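Local coordinates for protein succinyl-CoA ligase (ADP-forming) subunit alpha (Methanosaeta concilii, PDB 6HXI) that belongs to the CoA-ligase family, carries a C-terminal part related to citrate synthase and binds coenzyme A, at residues Ser92-Glu95 with Thr96-Ala100; Arg119-Arg122 with Val123-Ala126; Gly235-Asp238 with Glu239-Ile242; Leu29-Asp32 with Tyr33-Lys36. One frame throughout, in Å; residues are numbered along the deposited sequence. Where two conformers were deposited one is given.

Contact 1 of 4, residues Ser92-Glu95 with Thr96-Ala100. With COA (coenzyme A), chain G.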
loop_
_atom_site.group_PDB
_atom_site.type_symbol
_atom_site.label_atom_id
_atom_site.label_comp_id
_atom_site.label_asym_id
_atom_site.label_seq_id
_atom_site.Cartn_x
_atom_site.Cartn_y
_atom_site.Cartn_z
ATOM N N SER B 92 19.339 40.352 -7.465
ATOM C CA SER B 92 19.366 39.677 -8.766
ATOM C C SER B 92 18.970 40.546 -9.958
ATOM O O SER B 92 19.106 40.111 -11.102
ATOM C CB SER B 92 18.465 38.449 -8.720
ATOM O OG SER B 92 18.976 37.503 -7.798
ATOM N N ALA B 93 18.430 41.740 -9.687
ATOM C CA ALA B 93 17.941 42.684 -10.689
ATOM C C ALA B 93 18.978 43.025 -11.749
ATOM O O ALA B 93 18.639 42.994 -12.931
ATOM C CB ALA B 93 17.430 43.938 -10.014
ATOM N N PHE B 94 20.250 43.303 -11.347
ATOM C CA PHE B 94 21.299 43.638 -12.309
ATOM C C PHE B 94 21.606 42.519 -13.292
ATOM O O PHE B 94 21.514 42.734 -14.495
ATOM C CB PHE B 94 22.575 44.113 -11.604
ATOM C CG PHE B 94 23.706 44.548 -12.515
ATOM C CD1 PHE B 94 23.702 45.806 -13.107
ATOM C CD2 PHE B 94 24.805 43.720 -12.732
ATOM C CE1 PHE B 94 24.757 46.207 -13.935
ATOM C CE2 PHE B 94 25.861 44.125 -13.551
ATOM C CZ PHE B 94 25.833 45.367 -14.144
ATOM N N GLU B 95 21.991 41.341 -12.787
ATOM C CA GLU B 95 22.360 40.202 -13.624
ATOM C C GLU B 95 21.263 39.811 -14.635
ATOM O O GLU B 95 21.563 39.586 -15.806
ATOM C CB GLU B 95 22.745 38.993 -12.751
ATOM C CG GLU B 95 24.155 39.043 -12.184
ATOM C CD GLU B 95 24.912 37.720 -12.129
ATOM O OE1 GLU B 95 26.163 37.749 -12.219
ATOM O OE2 GLU B 95 24.254 36.654 -12.029
ATOM N N THR B 96 20.008 39.766 -14.182
ATOM C CA THR B 96 18.854 39.388 -15.009
ATOM C C THR B 96 18.516 40.480 -16.043
ATOM O O THR B 96 18.273 40.141 -17.200
ATOM C CB THR B 96 17.670 38.960 -14.119
ATOM O OG1 THR B 96 17.267 40.068 -13.309
ATOM C CG2 THR B 96 18.026 37.741 -13.213
ATOM N N THR B 97 18.572 41.765 -15.665
ATOM C CA THR B 97 18.332 42.873 -16.615
ATOM C C THR B 97 19.416 42.902 -17.693
ATOM O O THR B 97 19.103 43.041 -18.878
ATOM C CB THR B 97 18.249 44.229 -15.909
ATOM O OG1 THR B 97 17.242 44.164 -14.897
ATOM C CG2 THR B 97 17.945 45.364 -16.878
ATOM N N MET B 98 20.683 42.730 -17.273
ATOM C CA MET B 98 21.826 42.711 -18.160
ATOM C C MET B 98 21.720 41.562 -19.155
ATOM O O MET B 98 21.940 41.776 -20.353
ATOM C CB MET B 98 23.149 42.709 -17.375
ATOM C CG MET B 98 23.438 44.037 -16.657
ATOM S SD MET B 98 23.714 45.439 -17.764
ATOM C CE MET B 98 25.378 45.036 -18.404
ATOM N N GLU B 99 21.300 40.377 -18.678
ATOM C CA GLU B 99 21.079 39.214 -19.546
ATOM C C GLU B 99 19.947 39.478 -20.559
ATOM O O GLU B 99 20.114 39.189 -21.737
ATOM C CB GLU B 99 20.811 37.958 -18.710
ATOM C CG GLU B 99 20.974 36.660 -19.482
ATOM C CD GLU B 99 20.770 35.394 -18.669
ATOM O OE1 GLU B 99 21.173 34.309 -19.152
ATOM O OE2 GLU B 99 20.223 35.486 -17.544
ATOM N N ALA B 100 18.826 40.066 -20.115
ATOM C CA ALA B 100 17.722 40.403 -21.012
ATOM C C ALA B 100 18.139 41.448 -22.066
ATOM O O ALA B 100 17.745 41.318 -23.230
ATOM C CB ALA B 100 16.535 40.907 -20.214
HETATM N N1A COA G . 16.206 28.565 0.161
HETATM C C2A COA G . 17.083 29.514 -0.185
HETATM N N3A COA G . 16.845 30.729 -0.698
HETATM C C4A COA G . 15.532 30.915 -0.912
HETATM C C5A COA G . 14.513 30.027 -0.614
HETATM C C6A COA G . 14.885 28.806 -0.016
HETATM N N6A COA G . 14.009 27.899 0.412
HETATM N N7A COA G . 13.295 30.512 -1.063
HETATM C C8A COA G . 13.596 31.666 -1.601
HETATM N N9A COA G . 14.932 31.975 -1.551
HETATM C C1B COA G . 15.597 33.159 -2.092
HETATM C C2B COA G . 15.380 33.415 -3.578
HETATM O O2B COA G . 16.261 32.619 -4.374
HETATM C C3B COA G . 15.716 34.908 -3.653
HETATM O O3B COA G . 17.142 35.141 -3.672
HETATM P P3B COA G . 17.819 36.429 -4.324
HETATM O O7A COA G . 17.160 37.621 -3.717
HETATM O O8A COA G . 19.269 36.322 -4.013
HETATM O O9A COA G . 17.612 36.289 -5.843
HETATM C C4B COA G . 15.275 35.457 -2.291
HETATM O O4B COA G . 15.109 34.310 -1.432
HETATM C C5B COA G . 14.014 36.284 -2.305
HETATM O O5B COA G . 13.048 35.597 -3.123
HETATM P P1A COA G . 12.094 36.404 -4.178
HETATM O O1A COA G . 10.921 35.627 -4.650
HETATM O O2A COA G . 12.895 37.032 -5.308
HETATM O O3A COA G . 11.660 37.540 -3.144
HETATM P P2A COA G . 10.606 38.721 -2.983
HETATM O O4A COA G . 9.372 38.207 -2.356
HETATM O O5A COA G . 11.283 39.732 -2.086
HETATM O O6A COA G . 10.320 39.322 -4.461
HETATM C CBP COA G . 10.227 41.589 -5.357
HETATM C CCP COA G . 11.112 40.382 -5.028
HETATM C CDP COA G . 11.113 42.674 -5.986
HETATM C CEP COA G . 9.107 41.210 -6.346
HETATM C CAP COA G . 9.590 42.111 -4.039
HETATM O OAP COA G . 10.554 42.209 -3.006
HETATM C C9P COA G . 8.811 43.417 -4.127
HETATM O O9P COA G . 7.649 43.413 -4.542
HETATM N N8P COA G . 9.446 44.528 -3.722
HETATM C C7P COA G . 8.865 45.859 -3.838
HETATM C C6P COA G . 9.639 46.723 -4.796
HETATM C C5P COA G . 9.110 48.137 -4.849
HETATM O O5P COA G . 8.567 48.644 -3.869
HETATM N N4P COA G . 9.245 48.774 -6.011
HETATM C C3P COA G . 8.693 50.100 -6.257
HETATM C C2P COA G . 7.219 50.064 -6.610
HETATM S S1P COA G . 6.791 51.765 -7.073
#
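Met98 lays its CG over the face of the Phe94 ring, one helical turn back. CG sits almost above the ring centre, 3.7 Å from the centroid. With Phe94 CG anti to the backbone N (chi1 -177°), the ring runs along the helix to where Met98 can cover it. The Met98 chain then bends twice, and SD stands obliquely to the ring, 4.6 Å from the centroid, as a Met-aromatic contact. On other sides of the helix, two threonine hydroxyls turn back to the main chain. Thr96 OG1 donates to Ser92 O at 2.9 Å, and the same oxygen also accepts from Thr96 N. Thr97 OG1 donates to Ala93 O at 2.7 Å. Thr97 N reaches that oxygen from the opposite face of the carbonyl plane, at 3.0 Å. Each carbonyl is thus gripped twice. Asn86 ND2 bonds to both hydroxyls and ties the turn to the end of strand 83-86. Ser92 holds the N-cap position but makes no capping bond. Its OG donates instead to the phosphate oxygen O9A of coenzyme A at 2.7 Å, and it also bonds Lys479 of a second subunit. Helix 93-102 is the crossover of a beta-alpha-beta unit between strands 83-86 and 108-111. Ala93 and Thr97 face strand 108-111, while Phe94 and Met98 face helix 118-130.

Contact 2 of 4, residues Arg119-Arg122 with Val123-Ala126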
loop_
_atom_site.group_PDB
_atom_site.type_symbol
_atom_site.label_atom_id
_atom_site.label_comp_id
_atom_site.label_asym_id
_atom_site.label_seq_id
_atom_site.Cartn_x
_atom_site.Cartn_y
_atom_site.Cartn_z
ATOM N N ARG B 119 25.493 52.310 -8.713
ATOM C CA ARG B 119 26.468 51.917 -9.735
ATOM C C ARG B 119 25.884 50.932 -10.786
ATOM O O ARG B 119 26.095 51.124 -11.982
ATOM C CB ARG B 119 27.771 51.390 -9.119
ATOM C CG ARG B 119 28.725 50.855 -10.181
ATOM C CD ARG B 119 30.170 50.729 -9.777
ATOM N NE ARG B 119 30.932 50.206 -10.911
ATOM C CZ ARG B 119 31.389 50.939 -11.926
ATOM N NH1 ARG B 119 32.050 50.363 -12.922
ATOM N NH2 ARG B 119 31.192 52.258 -11.948
ATOM N N GLN B 120 25.143 49.914 -10.326
ATOM C CA GLN B 120 24.452 48.912 -11.136
ATOM C C GLN B 120 23.408 49.572 -12.048
ATOM O O GLN B 120 23.358 49.252 -13.240
ATOM C CB GLN B 120 23.788 47.867 -10.238
ATOM C CG GLN B 120 24.790 46.880 -9.608
ATOM C CD GLN B 120 24.128 45.858 -8.713
ATOM O OE1 GLN B 120 22.936 45.562 -8.826
ATOM N NE2 GLN B 120 24.876 45.316 -7.770
ATOM N N SER B 121 22.617 50.526 -11.501
ATOM C CA SER B 121 21.604 51.269 -12.276
ATOM C C SER B 121 22.256 52.109 -13.370
ATOM O O SER B 121 21.747 52.125 -14.492
ATOM C CB SER B 121 20.755 52.131 -11.364
ATOM O OG SER B 121 19.961 51.255 -10.593
ATOM N N ARG B 122 23.379 52.791 -13.061
ATOM C CA ARG B 122 24.133 53.576 -14.043
ATOM C C ARG B 122 24.650 52.662 -15.169
ATOM O O ARG B 122 24.566 53.026 -16.339
ATOM C CB ARG B 122 25.324 54.278 -13.387
ATOM C CG ARG B 122 24.968 55.480 -12.555
ATOM C CD ARG B 122 26.192 56.336 -12.277
ATOM N NE ARG B 122 27.142 55.690 -11.365
ATOM C CZ ARG B 122 27.058 55.741 -10.037
ATOM N NH1 ARG B 122 27.970 55.138 -9.287
ATOM N NH2 ARG B 122 26.085 56.429 -9.451
ATOM N N VAL B 123 25.156 51.467 -14.816
ATOM C CA VAL B 123 25.646 50.482 -15.809
ATOM C C VAL B 123 24.473 49.949 -16.672
ATOM O O VAL B 123 24.659 49.778 -17.872
ATOM C CB VAL B 123 26.512 49.357 -15.195
ATOM C CG1 VAL B 123 26.825 48.270 -16.227
ATOM C CG2 VAL B 123 27.800 49.932 -14.599
ATOM N N MET B 124 23.272 49.766 -16.081
ATOM C CA MET B 124 22.090 49.317 -16.828
ATOM C C MET B 124 21.619 50.399 -17.803
ATOM O O MET B 124 21.357 50.092 -18.966
ATOM C CB MET B 124 20.951 48.896 -15.884
ATOM C CG MET B 124 21.265 47.623 -15.133
ATOM S SD MET B 124 19.893 46.920 -14.194
ATOM C CE MET B 124 19.774 48.047 -12.843
ATOM N N ALA B 125 21.542 51.667 -17.323
ATOM C CA ALA B 125 21.154 52.854 -18.088
ATOM C C ALA B 125 22.062 53.055 -19.270
ATOM O O ALA B 125 21.556 53.236 -20.375
ATOM C CB ALA B 125 21.171 54.098 -17.202
ATOM N N ALA B 126 23.406 52.997 -19.052
ATOM C CA ALA B 126 24.411 53.149 -20.100
ATOM C C ALA B 126 24.323 51.982 -21.117
ATOM O O ALA B 126 24.414 52.224 -22.324
ATOM C CB ALA B 126 25.789 53.208 -19.482
#
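Met124 reaches back along its helix toward Gln120 and Ser121. Its CB lies 3.6 Å from both Gln120 O and Ser121 O. CG is placed anti to the carbonyl carbon (chi1 -69°) and comes to 3.3 Å from Gln120 O. SD points outward to the neighbouring helix 93-102, against Thr97. The chain then bends at chi3 (-73°), and this folds the methyl back over the preceding turn. There CE packs 3.7 Å from Ser121 CA and 3.9 Å from Ser121 OG. This is plain side-chain packing along helix 118-130, which links strands 108-111 and 134-136 as a beta-alpha-beta crossover of a Rossmann-like domain. Regular helical bonds run through the same turn. Met124 N donates to Gln120 O at 2.9 Å, and Ala125 N to Ser121 O at 2.9 Å. Val123 follows the same backward course, with CG2 at 3.3 Å from Arg119 O. Loop residues Val116 and Pro138 cover Ser121 and Met124. On another side the helix meets a chain of citrate lyase: Gln120 packs on Trp226 of that chain and Ala126 on its Leu156. Arg119 makes a long, weak ion pair with Asp129 of the same citrate lyase chain.

Contact 3 of 4, residues Gly235-Asp238 with Glu239-Ile242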
loop_
_atom_site.group_PDB
_atom_site.type_symbol
_atom_site.label_atom_id
_atom_site.label_comp_id
_atom_site.label_asym_id
_atom_site.label_seq_id
_atom_site.Cartn_x
_atom_site.Cartn_y
_atom_site.Cartn_z
ATOM N N GLY B 235 15.881 66.499 -5.007
ATOM C CA GLY B 235 17.073 65.667 -5.130
ATOM C C GLY B 235 17.361 65.316 -6.574
ATOM O O GLY B 235 16.439 65.006 -7.349
ATOM N N GLY B 236 18.638 65.387 -6.940
ATOM C CA GLY B 236 19.086 65.116 -8.302
ATOM C C GLY B 236 18.712 66.219 -9.271
ATOM O O GLY B 236 17.976 67.142 -8.908
ATOM N N GLU B 237 19.188 66.113 -10.521
ATOM C CA GLU B 237 18.977 67.164 -11.532
ATOM C C GLU B 237 18.200 66.724 -12.777
ATOM O O GLU B 237 18.329 67.368 -13.829
ATOM C CB GLU B 237 20.335 67.761 -11.944
ATOM C CG GLU B 237 20.916 68.743 -10.953
ATOM C CD GLU B 237 22.205 69.367 -11.447
ATOM O OE1 GLU B 237 22.133 70.271 -12.311
ATOM O OE2 GLU B 237 23.290 68.914 -11.014
ATOM N N ASP B 238 17.412 65.638 -12.667
ATOM C CA ASP B 238 16.628 65.069 -13.765
ATOM C C ASP B 238 15.680 66.090 -14.412
ATOM O O ASP B 238 15.677 66.224 -15.631
ATOM C CB ASP B 238 15.870 63.809 -13.279
ATOM C CG ASP B 238 14.861 63.177 -14.250
ATOM O OD1 ASP B 238 13.810 63.798 -14.506
ATOM O OD2 ASP B 238 15.076 62.014 -14.661
ATOM N N GLU B 239 14.894 66.809 -13.598
ATOM C CA GLU B 239 13.888 67.793 -14.042
ATOM C C GLU B 239 14.510 68.966 -14.820
ATOM O O GLU B 239 13.837 69.574 -15.652
ATOM C CB GLU B 239 13.017 68.282 -12.869
ATOM C CG GLU B 239 12.179 67.195 -12.212
ATOM C CD GLU B 239 12.834 66.343 -11.134
ATOM O OE1 GLU B 239 14.083 66.299 -11.046
ATOM O OE2 GLU B 239 12.081 65.700 -10.371
ATOM N N TYR B 240 15.813 69.224 -14.601
ATOM C CA TYR B 240 16.562 70.254 -15.316
ATOM C C TYR B 240 16.844 69.850 -16.769
ATOM O O TYR B 240 17.180 70.712 -17.573
ATOM C CB TYR B 240 17.833 70.672 -14.550
ATOM C CG TYR B 240 17.494 71.441 -13.293
ATOM C CD1 TYR B 240 17.119 72.781 -13.352
ATOM C CD2 TYR B 240 17.494 70.815 -12.047
ATOM C CE1 TYR B 240 16.758 73.482 -12.203
ATOM C CE2 TYR B 240 17.152 71.512 -10.890
ATOM C CZ TYR B 240 16.771 72.841 -10.975
ATOM O OH TYR B 240 16.425 73.527 -9.843
ATOM N N MET B 241 16.660 68.557 -17.118
ATOM C CA MET B 241 16.807 68.095 -18.503
ATOM C C MET B 241 15.563 68.547 -19.263
ATOM O O MET B 241 15.666 68.966 -20.420
ATOM C CB MET B 241 16.948 66.563 -18.593
ATOM C CG MET B 241 18.273 66.029 -18.081
ATOM S SD MET B 241 18.233 64.246 -17.725
ATOM C CE MET B 241 18.222 63.585 -19.420
ATOM N N ILE B 242 14.397 68.499 -18.576
ATOM C CA ILE B 242 13.081 68.877 -19.102
ATOM C C ILE B 242 13.020 70.367 -19.319
ATOM O O ILE B 242 12.671 70.797 -20.415
ATOM C CB ILE B 242 11.909 68.353 -18.213
ATOM C CG1 ILE B 242 12.005 66.807 -17.998
ATOM C CG2 ILE B 242 10.537 68.753 -18.790
ATOM C CD1 ILE B 242 11.476 66.346 -16.672
#
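The contact is the turn that leads from strand 227-233 into helix 239-247, in the CoA-ligase family part of the chain. Two backbone bonds, each spanning three residues, close it. Tyr240 N donates to Glu237 O at 3.2 Å in a bent bond, 136° at the hydrogen. Met241 N donates to Asp238 O at 2.9 Å, at a straighter 158°. Both donors stand above the carbonyl planes and not on a lone pair. Side chains pack round it. The backbone CA of Glu237 lies in the plane of the Tyr240 ring, at its edge, and Glu237 CG is 4.1 Å from Tyr240 CD2. The Glu237 carboxylate is turned 75° from that ring. Its OE1 forms a salt bridge with Lys284, whose backbone O is bonded to Tyr240 OH. Met241 CB rests 3.2 Å from Asp238 O. Asp238 OD1 is buried with no polar partner in the model. It lies 4.1 Å from Ile242 CD1 and 4.3 Å from Glu239 OE1. The Glu239 charge is probably offset by Lys290 and Lys177, which form salt bridges with it, and this should ease its closeness to Asp238. Asp238 OD2, by contrast, is bonded to Asn211 ND2 and Met212 N. The turn is wedged between two helices: Glu239 and Tyr240 pack on helix 287-297, Met241 leans on helix 212-221, and Ile242 touches both.

Contact 4 of 4, residues Leu29-Asp32 with Tyr33-Lys36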
loop_
_atom_site.group_PDB
_atom_site.type_symbol
_atom_site.label_atom_id
_atom_site.label_comp_id
_atom_site.label_asym_id
_atom_site.label_seq_id
_atom_site.Cartn_x
_atom_site.Cartn_y
_atom_site.Cartn_z
ATOM N N LEU B 29 -3.088 39.969 -17.461
ATOM C CA LEU B 29 -4.084 39.252 -18.250
ATOM C C LEU B 29 -5.471 39.867 -18.116
ATOM O O LEU B 29 -6.194 39.972 -19.114
ATOM C CB LEU B 29 -4.122 37.765 -17.868
ATOM C CG LEU B 29 -2.870 36.981 -18.198
ATOM C CD1 LEU B 29 -2.893 35.611 -17.525
ATOM C CD2 LEU B 29 -2.703 36.840 -19.701
ATOM N N ASP B 30 -5.826 40.304 -16.897
ATOM C CA ASP B 30 -7.119 40.920 -16.624
ATOM C C ASP B 30 -7.283 42.225 -17.413
ATOM O O ASP B 30 -8.363 42.498 -17.932
ATOM C CB ASP B 30 -7.287 41.153 -15.107
ATOM C CG ASP B 30 -7.767 39.951 -14.312
ATOM O OD1 ASP B 30 -8.061 38.906 -14.930
ATOM O OD2 ASP B 30 -7.897 40.073 -13.078
ATOM N N PHE B 31 -6.206 43.003 -17.525
ATOM C CA PHE B 31 -6.186 44.264 -18.272
ATOM C C PHE B 31 -6.352 43.987 -19.770
ATOM O O PHE B 31 -7.167 44.624 -20.413
ATOM C CB PHE B 31 -4.882 45.031 -18.003
ATOM C CG PHE B 31 -4.856 46.419 -18.600
ATOM C CD1 PHE B 31 -5.755 47.399 -18.178
ATOM C CD2 PHE B 31 -3.938 46.749 -19.589
ATOM C CE1 PHE B 31 -5.719 48.694 -18.724
ATOM C CE2 PHE B 31 -3.916 48.043 -20.146
ATOM C CZ PHE B 31 -4.799 49.004 -19.699
ATOM N N ASP B 32 -5.634 42.984 -20.292
ATOM C CA ASP B 32 -5.724 42.572 -21.682
ATOM C C ASP B 32 -7.167 42.185 -22.003
ATOM O O ASP B 32 -7.703 42.628 -23.007
ATOM C CB ASP B 32 -4.779 41.385 -21.956
ATOM C CG ASP B 32 -3.321 41.613 -21.620
ATOM O OD1 ASP B 32 -2.868 42.790 -21.669
ATOM O OD2 ASP B 32 -2.625 40.624 -21.321
ATOM N N TYR B 33 -7.812 41.422 -21.103
ATOM C CA TYR B 33 -9.202 41.026 -21.258
ATOM C C TYR B 33 -10.181 42.251 -21.335
ATOM O O TYR B 33 -10.954 42.329 -22.292
ATOM C CB TYR B 33 -9.614 40.040 -20.153
ATOM C CG TYR B 33 -11.012 39.518 -20.346
ATOM C CD1 TYR B 33 -11.277 38.510 -21.266
ATOM C CD2 TYR B 33 -12.078 40.047 -19.627
ATOM C CE1 TYR B 33 -12.582 38.054 -21.481
ATOM C CE2 TYR B 33 -13.380 39.595 -19.823
ATOM C CZ TYR B 33 -13.627 38.603 -20.758
ATOM O OH TYR B 33 -14.904 38.152 -20.942
ATOM N N VAL B 34 -10.136 43.178 -20.340
ATOM C CA VAL B 34 -11.011 44.357 -20.282
ATOM C C VAL B 34 -10.735 45.356 -21.431
ATOM O O VAL B 34 -11.623 46.122 -21.771
ATOM C CB VAL B 34 -11.056 45.073 -18.902
ATOM C CG1 VAL B 34 -11.659 44.179 -17.823
ATOM C CG2 VAL B 34 -9.693 45.615 -18.483
ATOM N N CYS B 35 -9.532 45.312 -22.044
ATOM C CA CYS B 35 -9.141 46.147 -23.186
ATOM C C CYS B 35 -9.576 45.553 -24.509
ATOM O O CYS B 35 -9.372 46.173 -25.558
ATOM C CB CYS B 35 -7.639 46.405 -23.167
ATOM S SG CYS B 35 -7.111 47.454 -21.800
ATOM N N LYS B 36 -10.145 44.331 -24.456
ATOM C CA LYS B 36 -10.646 43.571 -25.602
ATOM C C LYS B 36 -9.510 43.150 -26.535
ATOM O O LYS B 36 -9.721 43.042 -27.745
ATOM C CB LYS B 36 -11.784 44.327 -26.349
ATOM C CG LYS B 36 -12.970 44.699 -25.466
ATOM C CD LYS B 36 -14.192 45.081 -26.295
ATOM C CE LYS B 36 -15.465 44.440 -25.775
ATOM N NZ LYS B 36 -15.466 42.948 -25.913
#
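Cys35 sets its sulfur squarely over the face of the Phe31 ring. SG lies 3.5 Å from the centroid and 12° off the ring normal, a sulfur-aromatic contact. Phe31 CG is anti to the backbone N (chi1 -173°), and this swings the ring along the helix and under the sulfur. Val34 joins the packed side less closely. Its CG2 comes obliquely to the ring, 4.3 Å from Phe31 CD1, but lies 3.3 Å from Phe31 O. Cys35 N donates to Phe31 O at 3.0 Å and makes a second, weak bond to Asp32 O. The open side is at Lys36, which is exposed and whose CB points away from the preceding turn. It leaves the helix with positive phi (66°) and forms a Schellman motif, with Lys36 N bonded to Tyr33 O at 3.1 Å. Of the acidic side chains, Asp32 bonds Ser41, and Asp30 forms a salt bridge with Arg350 of a third subunit. Helix 22-34 is the crossover between parallel strands 15-18 and 42-46. Phe31 and Val34 pack against helix 158-163, Leu29 touches strand 52-58, and Tyr33 meets Trp58 edge-to-face.

How the contacts relate
Contacts 1 and 2 lie on adjacent crossover helices and touch: Phe94 CZ is 3.7 Å from Val123 CG1. Contact 4 belongs to a third crossover helix of the same Rossmann-like domain. Its nearest atoms are about 19 Å from those of contact 1. Contact 3 lies by the next sheet, with its centre about 17 Å from that of contact 2. Contact 4 is the most buried, while the others are partly buried. Contacts 1 and 4 both set sulfur-containing residues on a phenylalanine, one in the first turns of a helix whose leading residue binds coenzyme A, the other at a helix end. Contact 2 is regular helix bonding with light side-chain packing, and its polar outer side meets a citrate lyase chain. Contact 3 is rich in acidic groups, two of them paired with lysines outside it.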